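Local coordinates for glucose-1-phosphate uridylyltransferase (Sphingomonas elodea, PDB 2UX8) that catalyses the uridylyl transfer that makes UDP-glucose and diphosphate from glucose 1-phosphate and UTP, at the interface of chains A and B. Coordinates in Å, arbitrary orientation; residue numbers count along the deposited sequence, not the author numbering. Chains: chain A/B, Glucose-1-phosphate uridylyltransferase.

Contact 1: the interface of chains A and B. Residues chain A 35, 39, 41, 73; chain B 35, 39, 41.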
# COMPACT_ATOMS: atom_id res chain seq x y z
N MET A 35 10.41 -0.21 -6.60
CA MET A 35 9.87 -1.37 -7.27
C MET A 35 10.82 -2.53 -7.02
O MET A 35 12.03 -2.40 -7.17
CB MET A 35 9.76 -1.08 -8.76
CG MET A 35 9.24 -2.24 -9.56
SD MET A 35 9.36 -1.92 -11.33
CE MET A 35 11.09 -1.56 -11.46
N MET A 39 10.57 -7.89 -9.68
CA MET A 39 9.41 -7.61 -10.51
C MET A 39 9.80 -7.09 -11.89
O MET A 39 8.94 -6.86 -12.73
CB MET A 39 8.47 -6.60 -9.84
CG MET A 39 7.73 -7.11 -8.60
SD MET A 39 6.69 -8.56 -8.89
CE MET A 39 5.37 -7.88 -9.88
N PRO A 41 10.51 -6.88 -15.57
CA PRO A 41 10.02 -7.74 -16.63
C PRO A 41 11.01 -8.16 -17.69
O PRO A 41 11.88 -7.39 -18.09
CB PRO A 41 8.93 -6.89 -17.26
CG PRO A 41 9.60 -5.53 -17.25
CD PRO A 41 10.18 -5.47 -15.84
N ALA A 73 4.18 -5.81 -4.03
CA ALA A 73 3.90 -6.18 -5.41
C ALA A 73 4.09 -7.68 -5.63
O ALA A 73 3.32 -8.31 -6.36
CB ALA A 73 4.79 -5.39 -6.35
N MET B 35 1.73 -4.32 -11.19
CA MET B 35 2.74 -3.29 -11.37
C MET B 35 2.21 -2.23 -12.32
O MET B 35 1.69 -2.54 -13.38
CB MET B 35 4.01 -3.86 -12.01
CG MET B 35 5.08 -4.36 -11.05
SD MET B 35 5.69 -3.14 -9.83
CE MET B 35 5.96 -1.72 -10.83
N MET B 39 5.54 2.15 -14.66
CA MET B 39 6.74 1.84 -13.92
C MET B 39 7.66 0.87 -14.65
O MET B 39 8.75 0.58 -14.18
CB MET B 39 6.38 1.26 -12.56
CG MET B 39 5.75 2.23 -11.62
SD MET B 39 6.88 3.53 -11.20
CE MET B 39 8.02 2.66 -10.19
N PRO B 41 10.48 -0.42 -16.78
CA PRO B 41 11.76 0.24 -17.07
C PRO B 41 12.27 0.21 -18.49
O PRO B 41 12.14 -0.80 -19.18
CB PRO B 41 12.73 -0.48 -16.14
CG PRO B 41 12.20 -1.91 -16.21
CD PRO B 41 10.68 -1.74 -16.15
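A:Met35 and B:Met35 meet side chain to side chain, crossing at about a right angle in a sulfur-rich patch on the two-fold axis of the interface. The thioether sulfur SD of A:Met35 lies 3.4 Å from the terminal methyl CE of B:Met35, and CG of A:Met35 is 3.7 Å from SD of B:Met35. The two copies differ in conformation. In A:Met35, CG is anti to the backbone N (chi1 178°) and the chain runs out nearly straight before bending at the methyl. B:Met35 (chi1 -91°) bends at both chi2 and chi3, which turns its methyl toward the sulfur of its mate. As modelled, the two side chains break the local symmetry although the interface as a whole is two-fold.

B:Met35 is the more deeply covered copy, with 60 Å² hidden against 41 Å² for A:Met35. The folded side chain of A:Met39 slants across it, placing its methyl CE 3.7 Å from B:Met35 CG. The methyl CB of A:Ala73, on helix 72-77, lies 4.2 Å from B:Met35 SD, adding a small helical flank to the methionine cluster. Farther along, the two copies of Pro41 face each other through their CD carbons, A:Pro41 CD to B:Pro41 CD being 3.8 Å. On the side of A:Met35 turned away from A:Met39, its SD lies 3.8 Å from the backbone carbonyl O of B:Met39.

Contact 2: the interface of chains A and B. Residues chain A 43, 274, 278, 284, 288; chain B 267-268, 271.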
# COMPACT_ATOMS: atom_id res chain seq x y z
N VAL A 43 10.31 -8.89 -20.93
CA VAL A 43 9.32 -8.75 -22.00
C VAL A 43 7.88 -8.69 -21.48
O VAL A 43 7.21 -7.67 -21.52
CB VAL A 43 9.32 -9.93 -23.00
CG1 VAL A 43 8.26 -9.69 -24.06
CG2 VAL A 43 10.66 -10.14 -23.63
N ASN A 274 15.99 -9.84 -22.37
CA ASN A 274 14.80 -9.33 -23.02
C ASN A 274 14.85 -9.49 -24.54
O ASN A 274 13.84 -9.80 -25.17
CB ASN A 274 14.60 -7.86 -22.65
CG ASN A 274 13.71 -7.69 -21.45
OD1 ASN A 274 12.49 -7.66 -21.58
ND2 ASN A 274 14.31 -7.59 -20.26
N ALA A 278 12.45 -12.01 -26.74
CA ALA A 278 11.68 -11.34 -27.78
C ALA A 278 11.88 -12.01 -29.13
O ALA A 278 10.93 -12.16 -29.90
CB ALA A 278 12.08 -9.88 -27.88
N LEU A 284 6.70 -11.11 -31.98
CA LEU A 284 7.59 -9.98 -31.77
C LEU A 284 8.87 -10.04 -32.59
O LEU A 284 9.40 -9.00 -32.99
CB LEU A 284 7.98 -9.89 -30.29
CG LEU A 284 6.87 -9.90 -29.25
CD1 LEU A 284 7.49 -9.98 -27.87
CD2 LEU A 284 6.01 -8.65 -29.39
N VAL A 288 11.19 -6.92 -34.00
CA VAL A 288 12.38 -6.77 -33.16
C VAL A 288 13.65 -7.00 -33.96
O VAL A 288 14.59 -6.21 -33.90
CB VAL A 288 12.34 -7.72 -31.93
CG1 VAL A 288 13.66 -7.69 -31.18
CG2 VAL A 288 11.21 -7.30 -30.99
N LYS B 267 4.36 -4.23 -26.85
CA LYS B 267 5.57 -4.98 -26.55
C LYS B 267 6.77 -4.79 -27.45
O LYS B 267 7.89 -4.66 -26.96
CB LYS B 267 5.26 -6.46 -26.45
CG LYS B 267 4.13 -6.75 -25.49
CD LYS B 267 3.84 -8.24 -25.41
CE LYS B 267 2.52 -8.47 -24.71
NZ LYS B 267 2.24 -9.92 -24.51
N ALA B 268 6.57 -4.79 -28.76
CA ALA B 268 7.68 -4.61 -29.70
C ALA B 268 8.38 -3.27 -29.50
O ALA B 268 9.60 -3.19 -29.50
CB ALA B 268 7.19 -4.73 -31.14
N ILE B 271 10.51 -3.21 -26.27
CA ILE B 271 11.79 -3.88 -26.44
C ILE B 271 12.76 -3.06 -27.29
O ILE B 271 13.94 -2.95 -26.97
CB ILE B 271 11.58 -5.29 -27.02
CG1 ILE B 271 11.17 -6.23 -25.88
CG2 ILE B 271 12.85 -5.79 -27.70
CD1 ILE B 271 10.43 -7.45 -26.32
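B:Ile271 projects from helix 267-279 into a cleft of chain A, with 81 Å² of its own surface buried by chain A, out of 231 Å² summed over this patch. Its two branches have separate partners. With CG1 anti to the carbonyl carbon (chi1 -80°), the ethyl arm carries CD1 to 3.3 Å from CB of A:Ala278 and 3.8 Å from CG2 of A:Val43. A:Leu284 crosses that arm at about a right angle, with CD1 at 4.2 Å from B:Ile271 CD1, so methyls converge on one carbon from three segments of chain A. The methyl branch CG2 instead faces A:Val288, on helix 285-296, both of whose methyls come up to it from the same side, CG2 lying 4.0 Å away.

Packing is looser at the start of the chain B helix. There A:Leu284 CD2 touches B:Lys267 through CB, at 3.7 Å, and lies near the backbone N of B:Ala268, while the rest of the extended lysine chain runs away from the leucine. A:Asn274 also stays at the margin, with 9 Å² of its surface buried. An alanine in place of B:Ile271 would probably leave A:Ala278, A:Val43 and A:Val288 without their common partner and open a gap between the helices. Together with its symmetry twin, this knob-in-cleft contact joins the C-terminal helices of the two subunits, and it is likely to stabilise the dimeric unit within the deposited tetramer.

Contact 3: the interface of chains A and B. Residues chain A 81, 84, 88, 98; chain B 26, 29-30, 33.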
# COMPACT_ATOMS: atom_id res chain seq x y z
N ALA A 81 -6.28 -10.59 -8.90
CA ALA A 81 -6.29 -9.16 -9.17
C ALA A 81 -7.76 -8.88 -9.46
O ALA A 81 -8.20 -8.81 -10.61
CB ALA A 81 -5.44 -8.83 -10.39
N LEU A 84 -8.99 -5.96 -11.95
CA LEU A 84 -8.47 -6.22 -13.28
C LEU A 84 -9.27 -7.30 -13.99
O LEU A 84 -9.72 -7.11 -15.11
CB LEU A 84 -7.00 -6.63 -13.19
CG LEU A 84 -6.38 -7.17 -14.48
CD1 LEU A 84 -6.13 -6.03 -15.43
CD2 LEU A 84 -5.09 -7.89 -14.18
N MET A 88 -11.39 -6.97 -17.47
CA MET A 88 -11.15 -7.80 -18.64
C MET A 88 -12.44 -8.48 -19.03
O MET A 88 -12.79 -8.54 -20.21
CB MET A 88 -10.12 -8.87 -18.34
CG MET A 88 -8.86 -8.37 -17.70
SD MET A 88 -7.43 -8.74 -18.70
CE MET A 88 -7.22 -10.44 -18.43
N LEU A 98 -3.25 -14.79 -17.71
CA LEU A 98 -2.87 -14.86 -16.30
C LEU A 98 -2.66 -16.27 -15.79
O LEU A 98 -2.42 -16.47 -14.61
CB LEU A 98 -3.94 -14.21 -15.44
CG LEU A 98 -4.36 -12.76 -15.69
CD1 LEU A 98 -5.44 -12.39 -14.71
CD2 LEU A 98 -3.16 -11.84 -15.53
N THR B 26 -3.50 -3.34 -19.65
CA THR B 26 -3.83 -4.72 -19.99
C THR B 26 -3.01 -5.35 -21.10
O THR B 26 -2.93 -6.57 -21.20
CB THR B 26 -5.31 -4.87 -20.39
OG1 THR B 26 -5.52 -4.23 -21.66
CG2 THR B 26 -6.22 -4.24 -19.34
N LEU B 29 0.07 -7.62 -19.72
CA LEU B 29 -0.12 -8.69 -18.75
C LEU B 29 0.74 -9.85 -19.20
O LEU B 29 0.97 -10.03 -20.39
CB LEU B 29 -1.58 -9.14 -18.69
CG LEU B 29 -2.60 -8.44 -17.77
CD1 LEU B 29 -2.01 -7.23 -17.10
CD2 LEU B 29 -3.79 -8.05 -18.57
N PRO B 30 1.23 -10.67 -18.24
CA PRO B 30 0.99 -10.52 -16.81
C PRO B 30 1.84 -9.52 -16.04
O PRO B 30 1.56 -9.24 -14.87
CB PRO B 30 1.25 -11.92 -16.26
CG PRO B 30 1.89 -12.71 -17.37
CD PRO B 30 2.19 -11.76 -18.49
N LYS B 33 -0.05 -6.88 -14.00
CA LYS B 33 -1.24 -7.17 -13.23
C LYS B 33 -1.17 -6.68 -11.81
O LYS B 33 -2.18 -6.65 -11.13
CB LYS B 33 -1.64 -8.65 -13.28
CG LYS B 33 -0.87 -9.58 -12.43
CD LYS B 33 -1.59 -10.91 -12.30
CE LYS B 33 -2.35 -11.00 -10.98
NZ LYS B 33 -2.82 -12.39 -10.67
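The nucleotidyltransferase signature loop GLGTRFLPATK of chain B, the glycine-rich segment that in this family serves nucleotide binding, supplies B:Thr26, B:Leu29, B:Pro30 and B:Lys33 to this contact. Chain A answers with helix 82-89, the loop residue A:Ala81 before it, and the 3-10 helix 95-98. The aliphatic stem of B:Lys33 is touched at several carbons. A:Leu84 crosses it at about a right angle, with CD2 3.6 Å from B:Lys33 CB; A:Leu98 slants over it, with CD2 3.7 Å from CD; and A:Ala81 sets its methyl CB 3.8 Å from CE. The lysine's CG sits between its backbone N and carbonyl carbon (chi1 78°), and a bend at chi3 (-99°) turns CE toward A:Ala81.

Alongside, A:Met88 and B:Leu29 meet tip to tip, the sulfur SD lying 3.7 Å from CD2. CG of B:Leu29 also reaches A:Leu98 CD2, at 4.1 Å, so the A:Leu98 methyl CD2 touches both B:Leu29 and B:Lys33. B:Thr26 is more peripheral, its methyl CG2 4.3 Å from A:Leu84 CD1. The apolar cover from chain A probably steadies the signature loop of its neighbour, which may link subunit pairing to the shape of the active site.

The contacts form a compact group: C-alpha centres are about 16 Å apart for contacts 1 and 2, 14 Å for contacts 1 and 3, and 19 Å for contacts 2 and 3. Contacts 1 and 3 draw on neighbouring stretches of one chain B segment, residues 26-33 and 35-41, so the signature loop runs directly into the methionine patch; A:Val43 of contact 2 continues the same region. Contact 2 adds the C-terminal helices. Contact 1 straddles the two-fold axis, and the symmetry repeats contacts 2 and 3 with the chains exchanged, suggesting that the catalytic-domain loops and the C-terminal helices hold one subunit pair together in the four-chain assembly.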